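Local coordinates for protein pertussis toxin-like subunit ArtA (Escherichia coli, PDB 4Z9D) that probably transfers ADP-ribose from NAD to trimeric G proteins, as the enzymatic subunit of a pertussis-like AB5 toxin, at residues D5-D11 / Y78-A84; A49-T55 / N117-E123. The protein carries 2 engineered substitutions. One frame throughout, in Å; residues are numbered along the deposited sequence.

Contact 1: residues D5-D11 / Y78-A84; sequences DFVYRVD and YRYRIRA. With NAD (nicotinamide-adenine-dinucleotide), chain F.
Arg9 and Tyr80 form a hydrogen-bonded pair within an antiparallel ladder at the edge of a four-stranded sheet, part of the ADP-ribosyltransferase fold of the pertussis toxin S1 family. Tyr80 N donates almost straight to Arg9 O at 2.8 Å, and Arg9 N returns a bond to Tyr80 O. Val7 with Ile82 and Asp11 with Tyr78 repeat the exchange, while Ala84 N reaches Asp5 O. On the face bearing Tyr8, the phenol lies alongside two arginines: Tyr8 CD1 rests 3.7 Å from Arg79 CD, and Tyr8 CE1 sits 4.3 Å above the Arg81 guanidinium plane, over its centre. The two planes stand 50° apart, too steep for a flat stack. Arg81 is salt-bridged to Glu132 on the adjoining strand 130-139, Arg79 to Asp147 one strand further. On the other face, Ile82 CD1 packs 3.9 Å from Arg9 CB. With CG anti to the backbone N (chi1 174°) and its chain extended, Arg9 carries its guanidinium to the NAD diphosphate, where NH2 bonds O1A at 2.9 Å and NH1 bonds O1N. That NH2 also salt-bridges Asp11 OD2, on the oxygen's anti side but 33° out of the carboxylate plane; Arg13 is a second partner of OD2. The nicotinamide amide is gripped twice by one residue: Val10 N donates to NAD O7N at 2.9 Å, and NAD N7N to Val10 O at 3.2 Å.

Contact 2: residues A49-T55 / N117-E123; sequences AFIATTT and NDIVAVE. Engineered in segment 117-123: Asp118 (natural residue Glu). With NAD (nicotinamide-adenine-dinucleotide), chain F.
Thr53 and Ile119 pair across two antiparallel strands with a side-chain bond added to the backbone ones. Thr53 CB lies 3.7 Å from Ile119 O. Its OG1, turned between the backbone N and the carbonyl carbon (chi1 71°), donates to the same oxygen at 2.8 Å, from 51° above the carbonyl plane. Thr53 N reaches that oxygen nearly head-on, so two donors of one residue grip a single buried acceptor. The remaining branch, Thr53 CG2, packs against Val7 of strand 6-11. Water 1 bridges Thr53 O and Asp118 OD1, the latter on an engineered residue (Glu in the natural protein). Toward one end of the ladder, Phe50 meets Val122 CG1 at its ring edge, with CD1 3.9 Å away, while Ala49 CB covers one ring face. Toward the other, Thr55 N bonds Asn117 O, and Glu59 ties together Thr54 OG1 and Asn117 ND2. Toward the ligand, Ala52 CB comes 3.6 Å from NAD C2N and Asp118 OD1 3.7 Å from NAD C6N. Paired strands lining the nicotinamide ring in this way belong to the NAD site of the pertussis-toxin type of ADP-ribosyltransferase.

In the fold
Contacts 1 and 2 lie with their centres 10 Å apart and meet along strands 6-11 and 50-54, whose backbones touch: Tyr8 N is 2.7 Å from Thr54 O, a probable hydrogen bond. Arg9 NH1 lies 3.0 Å from Ala52 O, so the guanidinium that holds the diphosphate is also tied to contact 2. The four segments alternate along the chain, and both contacts touch the same NAD. Contact 1 supplies the grip on the carboxamide and the phosphates; contact 2 lies against the nicotinamide ring. Ser12, His26, Ala42 and Tyr67 add further hydrogen bonds to the same dinucleotide.

Contact 1: residues D5-D11 / Y78-A84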
# COMPACT_ATOMS: atom_id res chain seq x y z
N ASP A 5 -10.46 6.39 -8.71
CA ASP A 5 -9.49 6.30 -7.62
C ASP A 5 -8.25 5.55 -8.09
O ASP A 5 -8.34 4.42 -8.56
CB ASP A 5 -10.08 5.59 -6.41
CG ASP A 5 -11.07 6.44 -5.63
OD1 ASP A 5 -10.96 7.69 -5.68
OD2 ASP A 5 -11.96 5.85 -4.97
N PHE A 6 -7.09 6.19 -7.99
CA PHE A 6 -5.83 5.51 -8.24
C PHE A 6 -4.98 5.55 -6.98
O PHE A 6 -5.07 6.52 -6.22
CB PHE A 6 -5.08 6.12 -9.42
CG PHE A 6 -5.71 5.82 -10.75
CD1 PHE A 6 -6.62 6.71 -11.31
CD2 PHE A 6 -5.41 4.66 -11.43
CE1 PHE A 6 -7.21 6.44 -12.53
CE2 PHE A 6 -6.00 4.38 -12.65
CZ PHE A 6 -6.90 5.27 -13.20
N VAL A 7 -4.21 4.50 -6.74
CA VAL A 7 -3.29 4.48 -5.61
C VAL A 7 -1.90 4.03 -6.03
O VAL A 7 -1.70 3.52 -7.14
CB VAL A 7 -3.80 3.54 -4.48
CG1 VAL A 7 -5.15 4.00 -3.95
CG2 VAL A 7 -3.90 2.10 -4.97
N TYR A 8 -0.93 4.25 -5.15
CA TYR A 8 0.44 3.80 -5.38
C TYR A 8 0.88 2.73 -4.39
O TYR A 8 0.47 2.74 -3.22
CB TYR A 8 1.42 4.94 -5.27
CG TYR A 8 1.23 6.07 -6.24
CD1 TYR A 8 1.70 5.97 -7.54
CD2 TYR A 8 0.65 7.26 -5.84
CE1 TYR A 8 1.57 7.03 -8.43
CE2 TYR A 8 0.50 8.32 -6.72
CZ TYR A 8 0.97 8.20 -8.01
OH TYR A 8 0.83 9.25 -8.88
N ARG A 9 1.79 1.87 -4.83
CA ARG A 9 2.45 0.94 -3.91
C ARG A 9 3.93 0.85 -4.24
O ARG A 9 4.30 0.68 -5.40
CB ARG A 9 1.81 -0.46 -3.95
CG ARG A 9 2.57 -1.49 -3.10
CD ARG A 9 1.82 -2.82 -2.90
NE ARG A 9 2.73 -3.80 -2.27
CZ ARG A 9 3.02 -3.84 -0.98
NH1 ARG A 9 2.44 -2.99 -0.14
NH2 ARG A 9 3.89 -4.74 -0.53
N VAL A 10 4.77 0.98 -3.22
CA VAL A 10 6.20 0.74 -3.36
C VAL A 10 6.48 -0.73 -3.01
O VAL A 10 6.08 -1.20 -1.96
CB VAL A 10 7.01 1.68 -2.46
CG1 VAL A 10 8.51 1.40 -2.62
CG2 VAL A 10 6.72 3.11 -2.83
N ASP A 11 7.17 -1.44 -3.91
CA ASP A 11 7.46 -2.87 -3.71
C ASP A 11 8.80 -3.23 -4.36
O ASP A 11 9.20 -2.63 -5.35
CB ASP A 11 6.31 -3.72 -4.29
CG ASP A 11 6.26 -5.12 -3.70
OD1 ASP A 11 7.21 -5.91 -3.93
OD2 ASP A 11 5.27 -5.45 -3.00
N TYR A 78 10.26 -0.32 -6.82
CA TYR A 78 9.43 0.18 -7.90
C TYR A 78 8.23 0.88 -7.29
O TYR A 78 7.74 0.47 -6.23
CB TYR A 78 8.96 -0.96 -8.82
CG TYR A 78 10.09 -1.76 -9.44
CD1 TYR A 78 10.49 -1.52 -10.74
CD2 TYR A 78 10.73 -2.77 -8.73
CE1 TYR A 78 11.50 -2.26 -11.32
CE2 TYR A 78 11.75 -3.51 -9.30
CZ TYR A 78 12.13 -3.25 -10.60
OH TYR A 78 13.14 -3.98 -11.18
N ARG A 79 7.75 1.93 -7.94
CA ARG A 79 6.47 2.53 -7.58
C ARG A 79 5.44 2.06 -8.59
O ARG A 79 5.58 2.33 -9.78
CB ARG A 79 6.55 4.06 -7.57
CG ARG A 79 5.28 4.74 -7.09
CD ARG A 79 5.36 6.24 -7.19
NE ARG A 79 5.42 6.71 -8.58
CZ ARG A 79 6.47 7.31 -9.13
NH1 ARG A 79 7.56 7.55 -8.42
NH2 ARG A 79 6.42 7.69 -10.40
N TYR A 80 4.43 1.34 -8.12
CA TYR A 80 3.35 0.89 -8.99
C TYR A 80 2.15 1.82 -8.88
O TYR A 80 1.79 2.24 -7.78
CB TYR A 80 2.93 -0.54 -8.63
CG TYR A 80 3.95 -1.57 -8.99
CD1 TYR A 80 3.93 -2.19 -10.24
CD2 TYR A 80 4.95 -1.93 -8.10
CE1 TYR A 80 4.86 -3.15 -10.58
CE2 TYR A 80 5.91 -2.87 -8.43
CZ TYR A 80 5.85 -3.48 -9.67
OH TYR A 80 6.79 -4.42 -10.01
N ARG A 81 1.55 2.16 -10.01
CA ARG A 81 0.29 2.90 -9.99
C ARG A 81 -0.84 1.93 -10.22
O ARG A 81 -0.78 1.11 -11.13
CB ARG A 81 0.25 4.00 -11.06
CG ARG A 81 -0.89 4.97 -10.79
CD ARG A 81 -1.19 5.89 -11.96
NE ARG A 81 -0.01 6.54 -12.50
CZ ARG A 81 0.22 7.86 -12.47
NH1 ARG A 81 -0.65 8.68 -11.89
NH2 ARG A 81 1.32 8.35 -13.02
N ILE A 82 -1.87 2.02 -9.39
CA ILE A 82 -2.90 0.98 -9.36
C ILE A 82 -4.30 1.56 -9.39
O ILE A 82 -4.60 2.49 -8.65
CB ILE A 82 -2.77 0.11 -8.09
CG1 ILE A 82 -1.33 -0.40 -7.90
CG2 ILE A 82 -3.78 -1.06 -8.09
CD1 ILE A 82 -1.06 -0.93 -6.49
N ARG A 83 -5.18 1.02 -10.24
CA ARG A 83 -6.58 1.40 -10.18
C ARG A 83 -7.25 0.74 -8.98
O ARG A 83 -7.19 -0.48 -8.81
CB ARG A 83 -7.33 1.04 -11.47
CG ARG A 83 -8.84 1.23 -11.36
CD ARG A 83 -9.50 1.14 -12.74
NE ARG A 83 -9.31 -0.18 -13.34
CZ ARG A 83 -9.97 -1.28 -12.98
NH1 ARG A 83 -10.86 -1.23 -12.00
NH2 ARG A 83 -9.74 -2.43 -13.60
N ALA A 84 -7.85 1.56 -8.12
CA ALA A 84 -8.52 1.04 -6.93
C ALA A 84 -9.95 0.66 -7.27
O ALA A 84 -10.56 1.25 -8.17
CB ALA A 84 -8.51 2.08 -5.81
PA NAD F . 5.03 -5.66 2.91
O1A NAD F . 3.72 -5.74 2.21
O2A NAD F . 5.42 -6.74 3.86
O5B NAD F . 6.17 -5.48 1.76
C5B NAD F . 7.59 -5.46 2.02
C4B NAD F . 8.25 -6.44 1.03
O4B NAD F . 7.86 -7.82 1.34
C3B NAD F . 7.70 -6.22 -0.35
O3B NAD F . 8.39 -5.06 -0.92
C2B NAD F . 8.15 -7.49 -1.00
O2B NAD F . 9.57 -7.49 -1.02
C1B NAD F . 7.72 -8.51 0.07
N9A NAD F . 6.29 -8.98 0.08
C8A NAD F . 5.14 -8.39 0.43
N7A NAD F . 4.16 -9.30 0.29
C5A NAD F . 4.70 -10.45 -0.12
C6A NAD F . 4.17 -11.65 -0.40
N6A NAD F . 2.86 -11.77 -0.26
N1A NAD F . 4.92 -12.69 -0.82
C2A NAD F . 6.30 -12.50 -0.94
N3A NAD F . 6.83 -11.23 -0.64
C4A NAD F . 6.02 -10.24 -0.24
O3 NAD F . 5.12 -4.30 3.70
PN NAD F . 4.71 -2.86 3.07
O1N NAD F . 3.54 -3.01 2.15
O2N NAD F . 5.93 -2.17 2.61
O5D NAD F . 4.16 -2.17 4.39
C5D NAD F . 4.96 -2.06 5.58
C4D NAD F . 4.50 -0.86 6.40
O4D NAD F . 4.50 0.26 5.45
C3D NAD F . 3.05 -1.02 6.89
O3D NAD F . 2.83 -0.26 8.09
C2D NAD F . 2.31 -0.36 5.74
O2D NAD F . 0.98 0.03 6.13
C1D NAD F . 3.19 0.86 5.45
N1N NAD F . 2.83 1.42 4.10
C2N NAD F . 3.44 0.92 2.93
C3N NAD F . 3.11 1.38 1.65
C7N NAD F . 3.74 0.89 0.50
O7N NAD F . 3.57 1.58 -0.65
N7N NAD F . 4.51 -0.20 0.60
C4N NAD F . 2.13 2.37 1.55
C5N NAD F . 1.52 2.88 2.69
C6N NAD F . 1.84 2.41 3.96

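Contact 2: residues A49-T55 / N117-E123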
# COMPACT_ATOMS: atom_id res chain seq x y z
N ALA A 49 -3.53 -9.47 6.43
CA ALA A 49 -4.57 -9.68 5.43
C ALA A 49 -4.52 -8.61 4.36
O ALA A 49 -5.17 -8.73 3.32
CB ALA A 49 -5.94 -9.69 6.07
N PHE A 50 -3.78 -7.56 4.63
CA PHE A 50 -3.90 -6.34 3.86
C PHE A 50 -2.67 -6.05 3.00
O PHE A 50 -1.54 -6.41 3.36
CB PHE A 50 -4.16 -5.15 4.80
CG PHE A 50 -5.29 -5.37 5.77
CD1 PHE A 50 -6.61 -5.36 5.33
CD2 PHE A 50 -5.04 -5.59 7.12
CE1 PHE A 50 -7.66 -5.55 6.22
CE2 PHE A 50 -6.08 -5.78 8.02
CZ PHE A 50 -7.40 -5.76 7.57
N ILE A 51 -2.90 -5.38 1.87
CA ILE A 51 -1.82 -4.91 1.00
C ILE A 51 -1.82 -3.39 1.05
O ILE A 51 -2.80 -2.76 0.66
CB ILE A 51 -2.00 -5.39 -0.45
CG1 ILE A 51 -2.11 -6.93 -0.49
CG2 ILE A 51 -0.87 -4.89 -1.35
CD1 ILE A 51 -2.75 -7.46 -1.77
N ALA A 52 -0.74 -2.79 1.54
CA ALA A 52 -0.70 -1.35 1.78
C ALA A 52 -0.52 -0.56 0.49
O ALA A 52 0.28 -0.93 -0.37
CB ALA A 52 0.43 -1.01 2.74
N THR A 53 -1.26 0.53 0.37
CA THR A 53 -1.10 1.48 -0.73
C THR A 53 -1.26 2.90 -0.19
O THR A 53 -1.64 3.08 0.97
CB THR A 53 -2.14 1.27 -1.87
OG1 THR A 53 -3.43 1.68 -1.42
CG2 THR A 53 -2.21 -0.19 -2.31
N THR A 54 -0.96 3.91 -1.01
CA THR A 54 -1.18 5.29 -0.59
C THR A 54 -1.66 6.10 -1.79
O THR A 54 -1.29 5.81 -2.93
CB THR A 54 0.11 5.94 -0.03
OG1 THR A 54 -0.13 7.33 0.28
CG2 THR A 54 1.24 5.86 -1.05
N THR A 55 -2.48 7.11 -1.53
CA THR A 55 -2.93 7.99 -2.60
C THR A 55 -1.87 9.02 -2.97
O THR A 55 -1.97 9.69 -4.01
CB THR A 55 -4.20 8.76 -2.23
OG1 THR A 55 -3.98 9.51 -1.03
CG2 THR A 55 -5.37 7.79 -2.03
N ASN A 117 -4.02 9.42 3.76
CA ASN A 117 -3.73 8.88 2.43
C ASN A 117 -3.63 7.36 2.39
O ASN A 117 -3.45 6.78 1.32
CB ASN A 117 -2.45 9.49 1.90
CG ASN A 117 -2.55 10.99 1.75
OD1 ASN A 117 -3.56 11.50 1.28
ND2 ASN A 117 -1.52 11.70 2.21
N ASP A 118 -3.75 6.72 3.54
CA ASP A 118 -3.62 5.26 3.58
C ASP A 118 -4.87 4.55 3.08
O ASP A 118 -5.99 4.87 3.49
CB ASP A 118 -3.30 4.77 4.99
CG ASP A 118 -1.95 5.24 5.48
OD1 ASP A 118 -0.95 4.64 5.03
OD2 ASP A 118 -1.89 6.18 6.30
N ILE A 119 -4.64 3.58 2.21
CA ILE A 119 -5.70 2.73 1.68
C ILE A 119 -5.17 1.30 1.68
O ILE A 119 -4.03 1.06 1.28
CB ILE A 119 -6.13 3.16 0.27
CG1 ILE A 119 -6.90 4.49 0.35
CG2 ILE A 119 -7.01 2.11 -0.37
CD1 ILE A 119 -7.31 5.02 -0.98
N VAL A 120 -5.96 0.35 2.18
CA VAL A 120 -5.51 -1.04 2.12
C VAL A 120 -6.38 -1.84 1.16
O VAL A 120 -7.58 -1.61 1.08
CB VAL A 120 -5.52 -1.73 3.50
CG1 VAL A 120 -4.55 -1.03 4.45
CG2 VAL A 120 -6.91 -1.71 4.10
N ALA A 121 -5.76 -2.78 0.45
CA ALA A 121 -6.51 -3.74 -0.35
C ALA A 121 -6.56 -5.03 0.43
O ALA A 121 -5.59 -5.40 1.10
CB ALA A 121 -5.87 -3.96 -1.69
N VAL A 122 -7.67 -5.73 0.33
CA VAL A 122 -7.77 -6.99 1.06
C VAL A 122 -7.42 -8.18 0.16
O VAL A 122 -7.96 -8.34 -0.94
CB VAL A 122 -9.18 -7.15 1.69
CG1 VAL A 122 -9.41 -6.07 2.74
CG2 VAL A 122 -10.28 -7.12 0.63
N GLU A 123 -6.51 -9.01 0.66
CA GLU A 123 -6.11 -10.29 0.05
C GLU A 123 -5.31 -10.19 -1.26
O GLU A 123 -4.21 -10.73 -1.36
CB GLU A 123 -7.32 -11.21 -0.19
CG GLU A 123 -6.89 -12.67 -0.42
CD GLU A 123 -8.01 -13.60 -0.91
OE1 GLU A 123 -9.17 -13.47 -0.47
OE2 GLU A 123 -7.70 -14.46 -1.77
PA NAD F . 5.03 -5.66 2.91
O1A NAD F . 3.72 -5.74 2.21
O2A NAD F . 5.42 -6.74 3.86
O5B NAD F . 6.17 -5.48 1.76
C5B NAD F . 7.59 -5.46 2.02
C4B NAD F . 8.25 -6.44 1.03
O4B NAD F . 7.86 -7.82 1.34
C3B NAD F . 7.70 -6.22 -0.35
O3B NAD F . 8.39 -5.06 -0.92
C2B NAD F . 8.15 -7.49 -1.00
O2B NAD F . 9.57 -7.49 -1.02
C1B NAD F . 7.72 -8.51 0.07
N9A NAD F . 6.29 -8.98 0.08
C8A NAD F . 5.14 -8.39 0.43
N7A NAD F . 4.16 -9.30 0.29
C5A NAD F . 4.70 -10.45 -0.12
C6A NAD F . 4.17 -11.65 -0.40
N6A NAD F . 2.86 -11.77 -0.26
N1A NAD F . 4.92 -12.69 -0.82
C2A NAD F . 6.30 -12.50 -0.94
N3A NAD F . 6.83 -11.23 -0.64
C4A NAD F . 6.02 -10.24 -0.24
O3 NAD F . 5.12 -4.30 3.70
PN NAD F . 4.71 -2.86 3.07
O1N NAD F . 3.54 -3.01 2.15
O2N NAD F . 5.93 -2.17 2.61
O5D NAD F . 4.16 -2.17 4.39
C5D NAD F . 4.96 -2.06 5.58
C4D NAD F . 4.50 -0.86 6.40
O4D NAD F . 4.50 0.26 5.45
C3D NAD F . 3.05 -1.02 6.89
O3D NAD F . 2.83 -0.26 8.09
C2D NAD F . 2.31 -0.36 5.74
O2D NAD F . 0.98 0.03 6.13
C1D NAD F . 3.19 0.86 5.45
N1N NAD F . 2.83 1.42 4.10
C2N NAD F . 3.44 0.92 2.93
C3N NAD F . 3.11 1.38 1.65
C7N NAD F . 3.74 0.89 0.50
O7N NAD F . 3.57 1.58 -0.65
N7N NAD F . 4.51 -0.20 0.60
C4N NAD F . 2.13 2.37 1.55
C5N NAD F . 1.52 2.88 2.69
C6N NAD F . 1.84 2.41 3.96
O HOH W 1 -1.75 2.11 3.61